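Local coordinates for protein calmodulin-binding transcription activator 1 (Homo sapiens, PDB 2CXK) that activates transcription and probably binds double-stranded DNA sequence-specifically, the piece here being its immunoglobulin-like IPT/TIG domain, at residues G22-I27 / R58-A63; F42-V47 / L68-V73. One frame throughout, in Å; residues are numbered along the deposited sequence.

Contact 1: G22-I27 / R58-A63; sequences GVKVLI and RCYCPA. With SO4 (sulfate ion), chain F.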
loop_
_atom_site.group_PDB
_atom_site.type_symbol
_atom_site.label_atom_id
_atom_site.label_comp_id
_atom_site.label_asym_id
_atom_site.label_seq_id
_atom_site.Cartn_x
_atom_site.Cartn_y
_atom_site.Cartn_z
ATOM N N GLY A 22 8.436 -7.178 -9.829
ATOM C CA GLY A 22 7.265 -8.033 -9.716
ATOM C C GLY A 22 6.597 -7.986 -8.351
ATOM O O GLY A 22 6.053 -8.987 -7.873
ATOM N N VAL A 23 6.645 -6.823 -7.712
ATOM C CA VAL A 23 6.019 -6.643 -6.408
ATOM C C VAL A 23 4.895 -5.613 -6.524
ATOM O O VAL A 23 5.085 -4.549 -7.108
ATOM C CB VAL A 23 7.033 -6.123 -5.358
ATOM C CG1 VAL A 23 6.359 -6.006 -4.003
ATOM C CG2 VAL A 23 8.231 -7.042 -5.289
ATOM N N LYS A 24 3.723 -5.924 -5.975
ATOM C CA LYS A 24 2.620 -4.973 -6.022
ATOM C C LYS A 24 2.943 -3.754 -5.157
ATOM O O LYS A 24 3.437 -3.881 -4.035
ATOM C CB LYS A 24 1.323 -5.603 -5.498
ATOM C CG LYS A 24 0.180 -4.601 -5.415
ATOM C CD LYS A 24 -1.075 -5.243 -4.878
ATOM C CE LYS A 24 -0.875 -5.705 -3.446
ATOM N NZ LYS A 24 -2.032 -6.512 -2.992
ATOM N N VAL A 25 2.662 -2.569 -5.684
ATOM C CA VAL A 25 2.891 -1.342 -4.940
ATOM C C VAL A 25 1.601 -0.529 -4.988
ATOM O O VAL A 25 0.991 -0.382 -6.052
ATOM C CB VAL A 25 4.039 -0.499 -5.559
ATOM C CG1 VAL A 25 4.250 0.775 -4.745
ATOM C CG2 VAL A 25 5.335 -1.312 -5.587
ATOM N N LEU A 26 1.151 -0.053 -3.831
ATOM C CA LEU A 26 -0.041 0.787 -3.782
ATOM C C LEU A 26 0.493 2.199 -3.604
ATOM O O LEU A 26 1.432 2.415 -2.841
ATOM C CB LEU A 26 -0.940 0.407 -2.597
ATOM C CG LEU A 26 -1.610 -0.963 -2.704
ATOM C CD1 LEU A 26 -2.563 -1.171 -1.538
ATOM C CD2 LEU A 26 -2.375 -1.055 -4.030
ATOM N N ILE A 27 -0.078 3.152 -4.338
ATOM C CA ILE A 27 0.345 4.546 -4.250
ATOM C C ILE A 27 -0.905 5.397 -4.094
ATOM O O ILE A 27 -1.816 5.336 -4.916
ATOM C CB ILE A 27 1.099 4.987 -5.520
ATOM C CG1 ILE A 27 2.314 4.083 -5.720
ATOM C CG2 ILE A 27 1.506 6.455 -5.405
ATOM C CD1 ILE A 27 3.131 4.393 -6.958
ATOM N N ARG A 58 -2.700 1.028 -8.112
ATOM C CA ARG A 58 -1.966 -0.219 -7.915
ATOM C C ARG A 58 -1.151 -0.535 -9.161
ATOM O O ARG A 58 -1.638 -0.416 -10.279
ATOM C CB ARG A 58 -2.917 -1.391 -7.666
ATOM C CG ARG A 58 -2.199 -2.758 -7.582
ATOM C CD ARG A 58 -3.155 -3.935 -7.805
ATOM N NE ARG A 58 -3.709 -3.949 -9.158
ATOM C CZ ARG A 58 -4.786 -4.637 -9.528
ATOM N NH1 ARG A 58 -5.447 -5.379 -8.647
ATOM N NH2 ARG A 58 -5.207 -4.584 -10.786
ATOM N N CYS A 59 0.089 -0.953 -8.965
ATOM C CA CYS A 59 0.930 -1.339 -10.092
ATOM C C CYS A 59 1.864 -2.423 -9.582
ATOM O O CYS A 59 1.942 -2.659 -8.382
ATOM C CB CYS A 59 1.736 -0.143 -10.615
ATOM S SG CYS A 59 3.077 0.443 -9.533
ATOM N N TYR A 60 2.541 -3.100 -10.497
ATOM C CA TYR A 60 3.506 -4.133 -10.136
ATOM C C TYR A 60 4.834 -3.565 -10.630
ATOM O O TYR A 60 5.017 -3.338 -11.826
ATOM C CB TYR A 60 3.134 -5.439 -10.831
ATOM C CG TYR A 60 1.708 -5.853 -10.511
ATOM C CD1 TYR A 60 1.357 -6.285 -9.228
ATOM C CD2 TYR A 60 0.702 -5.768 -11.473
ATOM C CE1 TYR A 60 0.037 -6.628 -8.921
ATOM C CE2 TYR A 60 -0.615 -6.103 -11.174
ATOM C CZ TYR A 60 -0.939 -6.537 -9.899
ATOM O OH TYR A 60 -2.232 -6.909 -9.625
ATOM N N CYS A 61 5.753 -3.312 -9.706
ATOM C CA CYS A 61 7.011 -2.691 -10.089
ATOM C C CYS A 61 7.825 -3.524 -11.061
ATOM O O CYS A 61 7.712 -4.745 -11.094
ATOM C CB CYS A 61 7.839 -2.336 -8.850
ATOM S SG CYS A 61 8.598 -3.713 -7.982
ATOM N N PRO A 62 8.631 -2.857 -11.897
ATOM C CA PRO A 62 9.481 -3.522 -12.891
ATOM C C PRO A 62 10.793 -3.974 -12.261
ATOM O O PRO A 62 11.087 -3.636 -11.112
ATOM C CB PRO A 62 9.687 -2.431 -13.941
ATOM C CG PRO A 62 9.777 -1.199 -13.091
ATOM C CD PRO A 62 8.638 -1.395 -12.091
ATOM N N ALA A 63 11.573 -4.755 -13.003
ATOM C CA ALA A 63 12.865 -5.211 -12.505
ATOM C C ALA A 63 13.805 -4.015 -12.616
ATOM O O ALA A 63 13.610 -3.154 -13.474
ATOM C CB ALA A 63 13.382 -6.369 -13.360
HETATM S S SO4 F . -2.348 -8.920 -6.284
HETATM O O1 SO4 F . -2.788 -8.003 -5.155
HETATM O O2 SO4 F . -3.127 -10.220 -6.146
HETATM O O3 SO4 F . -2.820 -8.314 -7.481
HETATM O O4 SO4 F . -0.994 -9.250 -6.010
#
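Val25 and Cys59 form a hydrogen-bonded antiparallel pair: Val25 N gives to Cys59 O (2.8 Å) and Cys59 N to Val25 O (3.1 Å). The strands 24-27 and 58-60 run at 150° to each other. Cys61 N also bonds to Val23 O and Gly22 N to Cys61 O, so backbone bonds reach as far as Gly22.

Lys24, Leu26, Arg58 and Tyr60 share one face. Lys24 CG lies 3.7 Å from Arg58 CG, and the two chains cross obliquely. Leu26 CD2 rests against Arg58 CB. Lys24 CB packs on the CD1-CE1 side of the Tyr60 ring. Lys24 bends at chi3 (64°), which turns CE out of the extended line, and its NZ reaches O1 of a sulfate at 2.7 Å. Tyr60 OH donates to O3 of the same ion at 2.6 Å. Lys24 NZ also makes a salt bridge to Asp11 of the second subunit.

On the other face, Val25 CB meets Cys59 SG at 4.2 Å, turned to the core. The sulfate probably comes from the crystallisation liquor. The two bonds to it are consistent with a polar, probably basic patch on one side of a pairing whose other side is apolar; Asp11 of the second subunit probably offsets part of the charge.

Contact 2: F42-V47 / L68-V73; sequences FDQISV and LVTLQV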
loop_
_atom_site.group_PDB
_atom_site.type_symbol
_atom_site.label_atom_id
_atom_site.label_comp_id
_atom_site.label_asym_id
_atom_site.label_seq_id
_atom_site.Cartn_x
_atom_site.Cartn_y
_atom_site.Cartn_z
ATOM N N PHE A 42 9.178 4.025 -12.660
ATOM C CA PHE A 42 10.246 3.724 -11.710
ATOM C C PHE A 42 11.529 3.995 -12.492
ATOM O O PHE A 42 11.836 3.272 -13.437
ATOM C CB PHE A 42 10.206 2.254 -11.287
ATOM C CG PHE A 42 8.988 1.877 -10.487
ATOM C CD1 PHE A 42 7.753 1.725 -11.100
ATOM C CD2 PHE A 42 9.086 1.659 -9.111
ATOM C CE1 PHE A 42 6.623 1.357 -10.356
ATOM C CE2 PHE A 42 7.964 1.292 -8.360
ATOM C CZ PHE A 42 6.731 1.142 -8.992
ATOM N N ASP A 43 12.269 5.031 -12.103
ATOM C CA ASP A 43 13.492 5.403 -12.807
ATOM C C ASP A 43 13.164 5.495 -14.298
ATOM O O ASP A 43 13.888 4.975 -15.145
ATOM C CB ASP A 43 14.602 4.364 -12.572
ATOM C CG ASP A 43 15.968 4.843 -13.075
ATOM O OD1 ASP A 43 16.202 6.069 -13.055
ATOM O OD2 ASP A 43 16.811 4.006 -13.472
ATOM N N GLN A 44 12.046 6.147 -14.603
ATOM C CA GLN A 44 11.587 6.317 -15.976
ATOM C C GLN A 44 11.081 5.048 -16.666
ATOM O O GLN A 44 10.659 5.101 -17.823
ATOM C CB GLN A 44 12.686 6.969 -16.827
ATOM C CG GLN A 44 13.131 8.319 -16.280
ATOM C CD GLN A 44 11.959 9.259 -16.035
ATOM O OE1 GLN A 44 11.944 10.013 -15.059
ATOM N NE2 GLN A 44 10.973 9.222 -16.927
ATOM N N ILE A 45 11.129 3.906 -15.984
ATOM C CA ILE A 45 10.614 2.674 -16.588
ATOM C C ILE A 45 9.126 2.630 -16.267
ATOM O O ILE A 45 8.736 2.584 -15.101
ATOM C CB ILE A 45 11.258 1.406 -16.010
ATOM C CG1 ILE A 45 12.758 1.387 -16.297
ATOM C CG2 ILE A 45 10.591 0.175 -16.629
ATOM C CD1 ILE A 45 13.462 0.164 -15.738
ATOM N N SER A 46 8.298 2.626 -17.303
ATOM C CA SER A 46 6.853 2.635 -17.114
ATOM C C SER A 46 6.163 1.285 -16.993
ATOM O O SER A 46 6.503 0.332 -17.692
ATOM C CB SER A 46 6.197 3.401 -18.265
ATOM O OG SER A 46 4.791 3.460 -18.100
ATOM N N VAL A 47 5.185 1.224 -16.093
ATOM C CA VAL A 47 4.353 0.045 -15.897
ATOM C C VAL A 47 2.930 0.583 -15.761
ATOM O O VAL A 47 2.722 1.690 -15.264
ATOM C CB VAL A 47 4.721 -0.765 -14.624
ATOM C CG1 VAL A 47 6.102 -1.389 -14.788
ATOM C CG2 VAL A 47 4.663 0.125 -13.383
ATOM N N LEU A 68 18.584 3.364 -5.340
ATOM C CA LEU A 68 17.408 4.194 -5.138
ATOM C C LEU A 68 16.960 4.746 -6.481
ATOM O O LEU A 68 17.788 5.094 -7.324
ATOM C CB LEU A 68 17.735 5.344 -4.185
ATOM C CG LEU A 68 18.338 4.925 -2.841
ATOM C CD1 LEU A 68 18.733 6.154 -2.054
ATOM C CD2 LEU A 68 17.338 4.091 -2.063
ATOM N N VAL A 69 15.650 4.819 -6.688
ATOM C CA VAL A 69 15.125 5.342 -7.941
ATOM C C VAL A 69 13.930 6.236 -7.683
ATOM O O VAL A 69 13.367 6.239 -6.593
ATOM C CB VAL A 69 14.677 4.206 -8.894
ATOM C CG1 VAL A 69 15.842 3.282 -9.192
ATOM C CG2 VAL A 69 13.525 3.422 -8.271
ATOM N N THR A 70 13.545 6.995 -8.698
ATOM C CA THR A 70 12.388 7.874 -8.603
ATOM C C THR A 70 11.137 7.063 -8.910
ATOM O O THR A 70 11.170 6.155 -9.741
ATOM C CB THR A 70 12.458 8.995 -9.646
ATOM O OG1 THR A 70 12.716 8.412 -10.930
ATOM C CG2 THR A 70 13.551 9.990 -9.309
ATOM N N LEU A 71 10.042 7.383 -8.222
ATOM C CA LEU A 71 8.758 6.734 -8.457
ATOM C C LEU A 71 7.795 7.889 -8.710
ATOM O O LEU A 71 7.639 8.770 -7.863
ATOM C CB LEU A 71 8.311 5.917 -7.234
ATOM C CG LEU A 71 6.880 5.359 -7.296
ATOM C CD1 LEU A 71 6.661 4.594 -8.607
ATOM C CD2 LEU A 71 6.641 4.445 -6.091
ATOM N N GLN A 72 7.175 7.901 -9.887
ATOM C CA GLN A 72 6.239 8.966 -10.248
ATOM C C GLN A 72 4.944 8.396 -10.819
ATOM O O GLN A 72 4.934 7.294 -11.367
ATOM C CB GLN A 72 6.866 9.876 -11.309
ATOM C CG GLN A 72 8.219 10.467 -10.943
ATOM C CD GLN A 72 8.893 11.109 -12.142
ATOM O OE1 GLN A 72 8.795 12.321 -12.355
ATOM N NE2 GLN A 72 9.567 10.294 -12.940
ATOM N N VAL A 73 3.857 9.149 -10.684
ATOM C CA VAL A 73 2.564 8.743 -11.228
ATOM C C VAL A 73 2.305 9.589 -12.480
ATOM O O VAL A 73 2.545 10.796 -12.475
ATOM C CB VAL A 73 1.419 8.990 -10.226
ATOM C CG1 VAL A 73 0.085 8.671 -10.869
ATOM C CG2 VAL A 73 1.621 8.138 -8.994
HETATM O O HOH W 1 15.947 7.145 -10.526
HETATM O O HOH W 2 10.481 7.681 -12.308
HETATM O O HOH W 3 13.885 9.626 -12.982
#
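Thr70 OG1 has two close water partners, water 2 and water 3, each at 2.7 Å. Water 2 also accepts hydrogen bonds from Gln44 N and Gln72 NE2, and water 3 donates a hydrogen bond to Gln44 OE1. The two waters thus tie the turn 42-45 to strand 68-73. Gln72 NE2 adds a weak, bent bond to Gln44 OE1 (3.2 Å, 135° at the hydrogen). The two amide planes stand 79° apart. Gln44 bends at chi2 (-52°), which places CD on the side of Gln72.

The direct backbone link is Asp43 N to Thr70 O, at 2.8 Å. Phe42 CA also touches this oxygen through a CA-H...O contact. Water 1 accepts a bond from Thr70 N and donates one to Asp43 OD1, while OD2 of Asp43 is bonded to His64. Asp43 CB packs on Val69 CB at 3.7 Å, the side chains crossing at about a right angle.

Phe42 and Leu71 form a non-hydrogen-bonded antiparallel pair on the inner face. They lie side by side and point the same way. Leu71 CD1 sits over the centre of the Phe42 ring, 3.5 Å from the centroid, in a CH-pi contact. Phe86 meets the same ring edge-to-face. An alanine in place of Phe42 would probably leave Leu71 CD1 and Phe86 without their aromatic partner and open a gap in the core.

Phe42 to Ile45 is a type I' turn, closed by two backbone bonds between its end residues. Such a turn is characteristic of a tight beta hairpin, here the one joining strands 38-42 and 45-53 of the immunoglobulin-like IPT/TIG fold.

Overall arrangement
Both contacts pair antiparallel strands of one IPT/TIG domain and are partly buried. Their centres lie about 10 Å apart. Their segments alternate along the chain, and strands 45-53 and 56-60 are sheet neighbours. The contacts meet through their apolar sides in the core: Phe42 of contact 2 packs on Cys61 and Pro62 of contact 1, and Leu71 on Ile27. Their outer sides differ. Contact 1 is a longer run of backbone bonds with a charged outer side, which holds a sulfate and reaches the second subunit. Contact 2 has one direct backbone bond across its segments and relies on waters and amides; no other protein chain of the assembly touches its segments.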